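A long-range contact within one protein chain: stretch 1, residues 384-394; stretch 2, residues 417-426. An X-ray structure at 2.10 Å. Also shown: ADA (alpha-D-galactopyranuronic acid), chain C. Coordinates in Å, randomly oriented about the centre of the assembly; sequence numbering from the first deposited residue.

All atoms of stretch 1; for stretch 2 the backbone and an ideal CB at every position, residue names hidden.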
ATOM      1  N   GLU A 384       4.563  -2.028   2.103  1.00 29.50           N
ATOM      2  CA  GLU A 384       4.431  -2.541   3.468  1.00 28.94           C
ATOM      3  C   GLU A 384       4.438  -1.401   4.468  1.00 28.60           C
ATOM      4  O   GLU A 384       5.300  -0.534   4.390  1.00 28.38           O
ATOM      5  CB  GLU A 384       5.568  -3.503   3.823  1.00 28.73           C
ATOM      6  CG  GLU A 384       5.533  -4.780   3.069  1.00 28.60           C
ATOM      7  CD  GLU A 384       6.630  -5.711   3.468  1.00 27.92           C
ATOM      8  OE1 GLU A 384       7.459  -5.351   4.325  1.00 30.39           O
ATOM      9  OE2 GLU A 384       6.654  -6.821   2.928  1.00 29.38           O
ATOM     10  N   PHE A 385       3.465  -1.411   5.386  1.00 28.54           N
ATOM     11  CA  PHE A 385       3.469  -0.540   6.548  1.00 28.97           C
ATOM     12  C   PHE A 385       3.706  -1.422   7.792  1.00 29.08           C
ATOM     13  O   PHE A 385       2.942  -2.350   8.068  1.00 28.68           O
ATOM     14  CB  PHE A 385       2.177   0.279   6.650  1.00 28.88           C
ATOM     15  CG  PHE A 385       2.025   1.342   5.584  1.00 30.09           C
ATOM     16  CD1 PHE A 385       2.886   2.440   5.542  1.00 30.12           C
ATOM     17  CD2 PHE A 385       1.000   1.253   4.629  1.00 29.86           C
ATOM     18  CE1 PHE A 385       2.756   3.429   4.553  1.00 29.68           C
ATOM     19  CE2 PHE A 385       0.857   2.236   3.641  1.00 28.97           C
ATOM     20  CZ  PHE A 385       1.738   3.329   3.607  1.00 29.67           C
ATOM     21  N   GLY A 386       4.799  -1.155   8.508  1.00 29.36           N
ATOM     22  CA  GLY A 386       5.209  -1.999   9.630  1.00 29.41           C
ATOM     23  C   GLY A 386       5.467  -1.230  10.910  1.00 29.54           C
ATOM     24  O   GLY A 386       6.408  -0.427  10.985  1.00 29.58           O
ATOM     25  N   ASN A 387       4.636  -1.474  11.919  1.00 29.60           N
ATOM     26  CA  ASN A 387       4.743  -0.776  13.218  1.00 30.85           C
ATOM     27  C   ASN A 387       4.858   0.734  13.038  1.00 30.84           C
ATOM     28  O   ASN A 387       5.614   1.408  13.750  1.00 30.99           O
ATOM     29  CB  ASN A 387       5.913  -1.331  14.078  1.00 30.37           C
ATOM     30  CG  ASN A 387       5.711  -2.783  14.462  1.00 31.48           C
ATOM     31  OD1 ASN A 387       5.205  -3.081  15.541  1.00 32.29           O
ATOM     32  ND2 ASN A 387       6.061  -3.697  13.556  1.00 31.55           N
ATOM     33  N   SER A 388       4.085   1.246  12.076  1.00 31.04           N
ATOM     34  CA  SER A 388       4.107   2.652  11.690  1.00 31.27           C
ATOM     35  C   SER A 388       2.855   3.375  12.173  1.00 32.02           C
ATOM     36  O   SER A 388       1.911   2.757  12.661  1.00 31.46           O
ATOM     37  CB  SER A 388       4.258   2.778  10.170  1.00 31.00           C
ATOM     38  OG  SER A 388       5.489   2.233   9.760  1.00 30.34           O
ATOM     39  N   GLN A 389       2.849   4.693  12.060  1.00 33.57           N
ATOM     40  CA  GLN A 389       1.704   5.453  12.557  1.00 34.99           C
ATOM     41  C   GLN A 389       1.369   6.629  11.679  1.00 35.18           C
ATOM     42  O   GLN A 389       2.258   7.317  11.192  1.00 35.54           O
ATOM     43  CB  GLN A 389       1.915   5.882  14.015  1.00 35.42           C
ATOM     44  CG  GLN A 389       2.407   4.728  14.899  1.00 37.71           C
ATOM     45  CD  GLN A 389       1.989   4.843  16.339  1.00 41.50           C
ATOM     46  OE1 GLN A 389       1.798   5.943  16.866  1.00 42.09           O
ATOM     47  NE2 GLN A 389       1.846   3.698  16.991  1.00 42.50           N
ATOM     48  N   ASN A 390       0.068   6.842  11.473  1.00 35.82           N
ATOM     49  CA  ASN A 390      -0.429   7.946  10.642  1.00 35.90           C
ATOM     50  C   ASN A 390       0.127   7.878   9.204  1.00 35.26           C
ATOM     51  O   ASN A 390       1.003   8.645   8.828  1.00 35.92           O
ATOM     52  CB  ASN A 390      -0.156   9.296  11.346  1.00 35.89           C
ATOM     53  CG  ASN A 390      -0.766  10.485  10.627  1.00 38.03           C
ATOM     54  OD1 ASN A 390      -0.106  11.513  10.459  1.00 38.99           O
ATOM     55  ND2 ASN A 390      -2.027  10.363  10.209  1.00 39.08           N
ATOM     56  N   VAL A 391      -0.385   6.929   8.421  1.00 34.49           N
ATOM     57  CA  VAL A 391       0.039   6.720   7.026  1.00 33.44           C
ATOM     58  C   VAL A 391      -1.121   6.916   6.010  1.00 33.05           C
ATOM     59  O   VAL A 391      -2.293   6.808   6.333  1.00 32.42           O
ATOM     60  CB  VAL A 391       0.787   5.350   6.805  1.00 33.09           C
ATOM     61  CG1 VAL A 391       1.838   5.092   7.919  1.00 33.93           C
ATOM     62  CG2 VAL A 391      -0.182   4.168   6.716  1.00 32.55           C
ATOM     63  N   MET A 392      -0.775   7.236   4.778  1.00 32.66           N
ATOM     64  CA  MET A 392      -1.775   7.640   3.795  1.00 31.97           C
ATOM     65  C   MET A 392      -1.308   7.202   2.424  1.00 30.26           C
ATOM     66  O   MET A 392      -0.152   7.391   2.102  1.00 29.05           O
ATOM     67  CB  MET A 392      -1.889   9.154   3.814  1.00 32.20           C
ATOM     68  CG  MET A 392      -3.147   9.688   3.248  1.00 32.76           C
ATOM     69  SD  MET A 392      -2.940  11.463   3.017  1.00 33.21           S
ATOM     70  CE  MET A 392      -3.063  12.077   4.700  1.00 28.78           C
ATOM     71  N   VAL A 393      -2.198   6.567   1.662  1.00 29.20           N
ATOM     72  CA  VAL A 393      -1.931   6.180   0.287  1.00 27.42           C
ATOM     73  C   VAL A 393      -3.107   6.589  -0.608  1.00 27.78           C
ATOM     74  O   VAL A 393      -4.233   6.110  -0.443  1.00 27.35           O
ATOM     75  CB  VAL A 393      -1.693   4.649   0.178  1.00 28.10           C
ATOM     76  CG1 VAL A 393      -1.641   4.194  -1.276  1.00 26.01           C
ATOM     77  CG2 VAL A 393      -0.417   4.232   0.893  1.00 25.93           C
ATOM     78  N   PHE A 394      -2.837   7.463  -1.576  1.00 27.40           N
ATOM     79  CA  PHE A 394      -3.852   7.871  -2.531  1.00 26.68           C
ATOM     80  C   PHE A 394      -3.288   8.040  -3.936  1.00 26.15           C
ATOM     81  O   PHE A 394      -2.083   8.243  -4.103  1.00 26.03           O
ATOM     82  CB  PHE A 394      -4.588   9.136  -2.054  1.00 27.15           C
ATOM     83  CG  PHE A 394      -3.741  10.397  -1.999  1.00 26.12           C
ATOM     84  CD1 PHE A 394      -3.876  11.369  -2.980  1.00 24.88           C
ATOM     85  CD2 PHE A 394      -2.903  10.657  -0.905  1.00 26.08           C
ATOM     86  CE1 PHE A 394      -3.156  12.562  -2.921  1.00 22.82           C
ATOM     87  CE2 PHE A 394      -2.165  11.851  -0.830  1.00 25.47           C
ATOM     88  CZ  PHE A 394      -2.287  12.798  -1.843  1.00 25.48           C
ATOM     89  N   UNK A 417       7.386  -4.711  22.211  1.00 54.87           N
ATOM     90  CA  UNK A 417       8.647  -3.922  22.213  1.00 54.79           C
ATOM     91  C   UNK A 417       8.583  -2.763  21.195  1.00 53.42           C
ATOM     92  O   UNK A 417       9.485  -1.914  21.122  1.00 53.31           O
ATOM     93  CB  UNK A 417       9.838  -4.826  21.891  1.00 54.79           C
ATOM     94  N   UNK A 418       7.494  -2.751  20.419  1.00 51.92           N
ATOM     95  CA  UNK A 418       7.300  -1.847  19.280  1.00 49.85           C
ATOM     96  C   UNK A 418       5.865  -1.296  19.279  1.00 48.07           C
ATOM     97  O   UNK A 418       4.942  -1.914  19.816  1.00 47.23           O
ATOM     98  CB  UNK A 418       7.595  -2.570  17.964  1.00 49.85           C
ATOM     99  N   UNK A 419       5.713  -0.115  18.686  1.00 46.58           N
ATOM    100  CA  UNK A 419       4.426   0.553  18.463  1.00 44.79           C
ATOM    101  C   UNK A 419       3.387  -0.321  17.778  1.00 43.29           C
ATOM    102  O   UNK A 419       3.729  -1.157  16.948  1.00 43.22           O
ATOM    103  CB  UNK A 419       4.642   1.815  17.626  1.00 44.79           C
ATOM    104  N   UNK A 420       2.095  -0.095  18.069  1.00 42.14           N
ATOM    105  CA  UNK A 420       1.143  -0.737  17.179  1.00 40.38           C
ATOM    106  C   UNK A 420       1.182  -0.063  15.785  1.00 38.64           C
ATOM    107  O   UNK A 420       1.601   1.104  15.674  1.00 37.39           O
ATOM    108  CB  UNK A 420      -0.264  -0.674  17.776  1.00 40.38           C
ATOM    109  N   UNK A 421       0.824  -0.827  14.742  1.00 36.68           N
ATOM    110  CA  UNK A 421       0.557  -0.272  13.413  1.00 34.88           C
ATOM    111  C   UNK A 421      -0.784   0.487  13.511  1.00 35.18           C
ATOM    112  O   UNK A 421      -1.855  -0.129  13.469  1.00 34.48           O
ATOM    113  CB  UNK A 421       0.513  -1.365  12.344  1.00 34.88           C
ATOM    114  N   UNK A 422      -0.719   1.815  13.666  1.00 35.25           N
ATOM    115  CA  UNK A 422      -1.900   2.620  14.029  1.00 36.02           C
ATOM    116  C   UNK A 422      -2.130   3.837  13.124  1.00 35.39           C
ATOM    117  O   UNK A 422      -1.295   4.732  13.055  1.00 36.06           O
ATOM    118  CB  UNK A 422      -1.762   3.098  15.476  1.00 36.02           C
ATOM    119  N   UNK A 423      -3.266   3.875  12.436  1.00 34.61           N
ATOM    120  CA  UNK A 423      -3.619   5.036  11.598  1.00 33.71           C
ATOM    121  C   UNK A 423      -3.256   4.954  10.121  1.00 33.20           C
ATOM    122  O   UNK A 423      -2.184   5.415   9.701  1.00 33.06           O
ATOM    123  CB  UNK A 423      -2.944   6.281  12.177  1.00 33.71           C
ATOM    124  N   UNK A 424      -4.156   4.384   9.318  1.00 31.95           N
ATOM    125  CA  UNK A 424      -3.934   4.293   7.859  1.00 30.46           C
ATOM    126  C   UNK A 424      -5.135   4.833   7.069  1.00 29.22           C
ATOM    127  O   UNK A 424      -6.269   4.547   7.384  1.00 28.42           O
ATOM    128  CB  UNK A 424      -3.663   2.842   7.456  1.00 30.46           C
ATOM    129  N   UNK A 425      -4.888   5.604   6.031  1.00 28.72           N
ATOM    130  CA  UNK A 425      -6.006   6.112   5.253  1.00 28.50           C
ATOM    131  C   UNK A 425      -5.724   5.820   3.785  1.00 27.61           C
ATOM    132  O   UNK A 425      -4.760   6.300   3.204  1.00 28.06           O
ATOM    133  CB  UNK A 425      -6.222   7.608   5.492  1.00 28.50           C
ATOM    134  N   UNK A 426      -6.523   4.940   3.212  1.00 26.22           N
ATOM    135  CA  UNK A 426      -6.214   4.449   1.857  1.00 25.92           C
ATOM    136  C   UNK A 426      -7.354   4.828   0.927  1.00 24.98           C
ATOM    137  O   UNK A 426      -8.411   4.236   0.996  1.00 24.66           O
ATOM    138  CB  UNK A 426      -5.993   2.935   1.848  1.00 25.92           C
TER
HETATM  139  C1  ADA C   2       4.938 -10.917   6.073  1.00 48.63           C
HETATM  140  C2  ADA C   2       4.415  -9.501   6.391  1.00 49.10           C
HETATM  141  C3  ADA C   2       5.159  -8.512   5.472  1.00 48.76           C
HETATM  142  C4  ADA C   2       6.698  -8.608   5.712  1.00 47.80           C
HETATM  143  C5  ADA C   2       7.174 -10.056   5.459  1.00 46.90           C
HETATM  144  C6  ADA C   2       8.676 -10.389   5.673  1.00 46.04           C
HETATM  145  O2  ADA C   2       2.986  -9.419   6.230  1.00 46.13           O
HETATM  146  O3  ADA C   2       4.673  -7.185   5.654  1.00 50.89           O
HETATM  147  O4  ADA C   2       7.049  -8.191   7.036  1.00 46.13           O
HETATM  148  O5  ADA C   2       6.390 -11.007   6.242  1.00 47.28           O
HETATM  149  O6B ADA C   2       8.927 -11.407   6.355  1.00 45.16           O
HETATM  150  O6A ADA C   2       9.547  -9.650   5.151  1.00 43.57           O

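Stretch 2 runs parallel to the end of stretch 1, the axes of strands 391-394 and 421-426 lying 10° apart, so its later positions have a regular strand beside them and its earlier ones meet the turn around 387-388.

Position 417 has no atom of stretch 1 within 5.5 Å of its ideal CB, and stretch 1 therefore places no restriction on it. It is Glu 417, which makes no contact here.

At 418 CA-to-CB points toward stretch 1, and the ideal CB lies close to the end of the Asn 387 side chain. A side chain with a slender start would suit, polar or not. The residue is Gln 418; its CB packs against Asn 387, while its amide nitrogen bonds to a neighbouring part of the chain.

Position 419 also points toward stretch 1, its ideal CB 3.4 Å from NE2 of Gln 389 and 4.0 Å from O of Asn 387. Polar residues of medium length fit, as would a small one. Glu 419 is found, with its CG 3.3 Å from Gln 389 NE2. Its OE2 ends 2.8 Å from Asn 387 O, and its OE1 is bonded elsewhere in the structure.

Position 420 points away, with phi near -70°, and its carbonyl oxygen accepts a hydrogen bond from Gln 389 NE2 (NE2 to O 2.9 Å). Many residues could serve, proline among them, since the hydrogen bond is to the backbone oxygen. Pro 420 is present, and its CD lies 3.7 Å from Gln 389 NE2.

At 421 the CB leaves sideways, close to Asn 387 and Ser 388, the ideal CB 4.1 Å from Asn 387 N, with Phe 385 and Val 391 within range of a longer chain. A flexible apolar residue suits this hollow. Met 421 fills it: SD lies 3.6 Å from Phe 385 CB and accepts a weak hydrogen bond from Ser 388 N (N to SD 3.5 Å), while CE reaches 4.3 Å from Val 391 CG2.

Position 422 shares a face with Gln 389, whose NE2 is 4.0 Å from the ideal CB. Polar or long aliphatic chains would do. Lys 422 is extended, all four chi angles t, and its end leads away. Its backbone carries the pairing, N to Ser 388 O at 3.0 Å and O to Asn 390 N at 3.0 Å.

Position 423 has phi/psi of 95/88, where a CB would jam against the preceding carbonyl oxygen; the ideal CB also sits 3.1 Å from Asn 390 N. Glycine is called for, and Gly 423 is found, its O accepting from Val 391 N at 2.7 Å.

At 424 the ideal CB is 3.8 Å from Val 391 CG2, favouring a small or medium apolar residue. Ala 424 rests its CB there.

Position 425 shares a face with Met 392, so a large apolar or aromatic residue suits. Trp 425 lays CE3 3.8 Å from Met 392 CE, an oblique approach.

Position 426 faces the Val 393 side, where branched aliphatics fit. Leu 426 brings CD1 3.7 Å from Val 393 CB.

Stretch 2 417-426: EQEPMKGAWL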
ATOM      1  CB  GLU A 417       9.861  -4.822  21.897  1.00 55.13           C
ATOM      2  CG  GLU A 417      10.270  -5.783  23.034  1.00 56.36           C
ATOM      3  CD  GLU A 417      11.347  -6.805  22.624  1.00 56.54           C
ATOM      4  OE1 GLU A 417      11.432  -7.870  23.285  1.00 58.21           O
ATOM      5  OE2 GLU A 417      12.109  -6.546  21.659  1.00 58.27           O
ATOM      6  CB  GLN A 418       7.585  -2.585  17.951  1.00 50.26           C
ATOM      7  CG  GLN A 418       8.303  -3.957  18.099  1.00 50.00           C
ATOM      8  CD  GLN A 418       8.165  -4.843  16.869  1.00 49.27           C
ATOM      9  OE1 GLN A 418       8.663  -4.495  15.788  1.00 50.47           O
ATOM     10  NE2 GLN A 418       7.507  -5.994  17.026  1.00 44.12           N
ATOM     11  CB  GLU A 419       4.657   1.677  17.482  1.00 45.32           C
ATOM     12  CG  GLU A 419       4.911   3.047  18.015  1.00 45.76           C
ATOM     13  CD  GLU A 419       5.258   3.962  16.867  1.00 46.60           C
ATOM     14  OE1 GLU A 419       5.434   5.170  17.100  1.00 46.23           O
ATOM     15  OE2 GLU A 419       5.366   3.451  15.719  1.00 47.63           O
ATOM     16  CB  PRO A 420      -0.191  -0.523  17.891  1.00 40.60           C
ATOM     17  CG  PRO A 420      -0.004   0.696  18.686  1.00 41.35           C
ATOM     18  CD  PRO A 420       1.424   0.689  19.125  1.00 41.82           C
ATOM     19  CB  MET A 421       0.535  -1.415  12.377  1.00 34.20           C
ATOM     20  CG  MET A 421       0.264  -1.050  10.907  1.00 30.19           C
ATOM     21  SD  MET A 421       1.378   0.140  10.156  1.00 29.99           S
ATOM     22  CE  MET A 421       0.312   1.594  10.085  1.00 23.87           C
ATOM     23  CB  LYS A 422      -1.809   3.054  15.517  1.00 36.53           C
ATOM     24  CG  LYS A 422      -2.907   4.010  15.991  1.00 37.62           C
ATOM     25  CD  LYS A 422      -2.809   4.387  17.487  1.00 37.06           C
ATOM     26  CE  LYS A 422      -3.819   5.526  17.775  1.00 40.29           C
ATOM     27  NZ  LYS A 422      -3.688   6.237  19.113  1.00 41.34           N
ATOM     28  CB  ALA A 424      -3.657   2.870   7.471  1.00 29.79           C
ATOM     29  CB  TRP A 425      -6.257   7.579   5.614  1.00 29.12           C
ATOM     30  CG  TRP A 425      -7.410   8.286   4.982  1.00 28.34           C
ATOM     31  CD1 TRP A 425      -8.562   7.751   4.481  1.00 28.46           C
ATOM     32  CD2 TRP A 425      -7.503   9.698   4.791  1.00 29.31           C
ATOM     33  NE1 TRP A 425      -9.370   8.753   3.967  1.00 27.70           N
ATOM     34  CE2 TRP A 425      -8.745   9.960   4.163  1.00 28.74           C
ATOM     35  CE3 TRP A 425      -6.655  10.776   5.098  1.00 30.32           C
ATOM     36  CZ2 TRP A 425      -9.158  11.254   3.841  1.00 29.58           C
ATOM     37  CZ3 TRP A 425      -7.069  12.067   4.775  1.00 30.30           C
ATOM     38  CH2 TRP A 425      -8.315  12.293   4.156  1.00 30.30           C
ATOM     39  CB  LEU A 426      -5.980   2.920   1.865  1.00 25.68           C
ATOM     40  CG  LEU A 426      -4.975   2.248   2.840  1.00 24.53           C
ATOM     41  CD1 LEU A 426      -3.636   2.996   2.920  1.00 25.15           C
ATOM     42  CD2 LEU A 426      -5.564   2.063   4.226  1.00 24.64           C
TER
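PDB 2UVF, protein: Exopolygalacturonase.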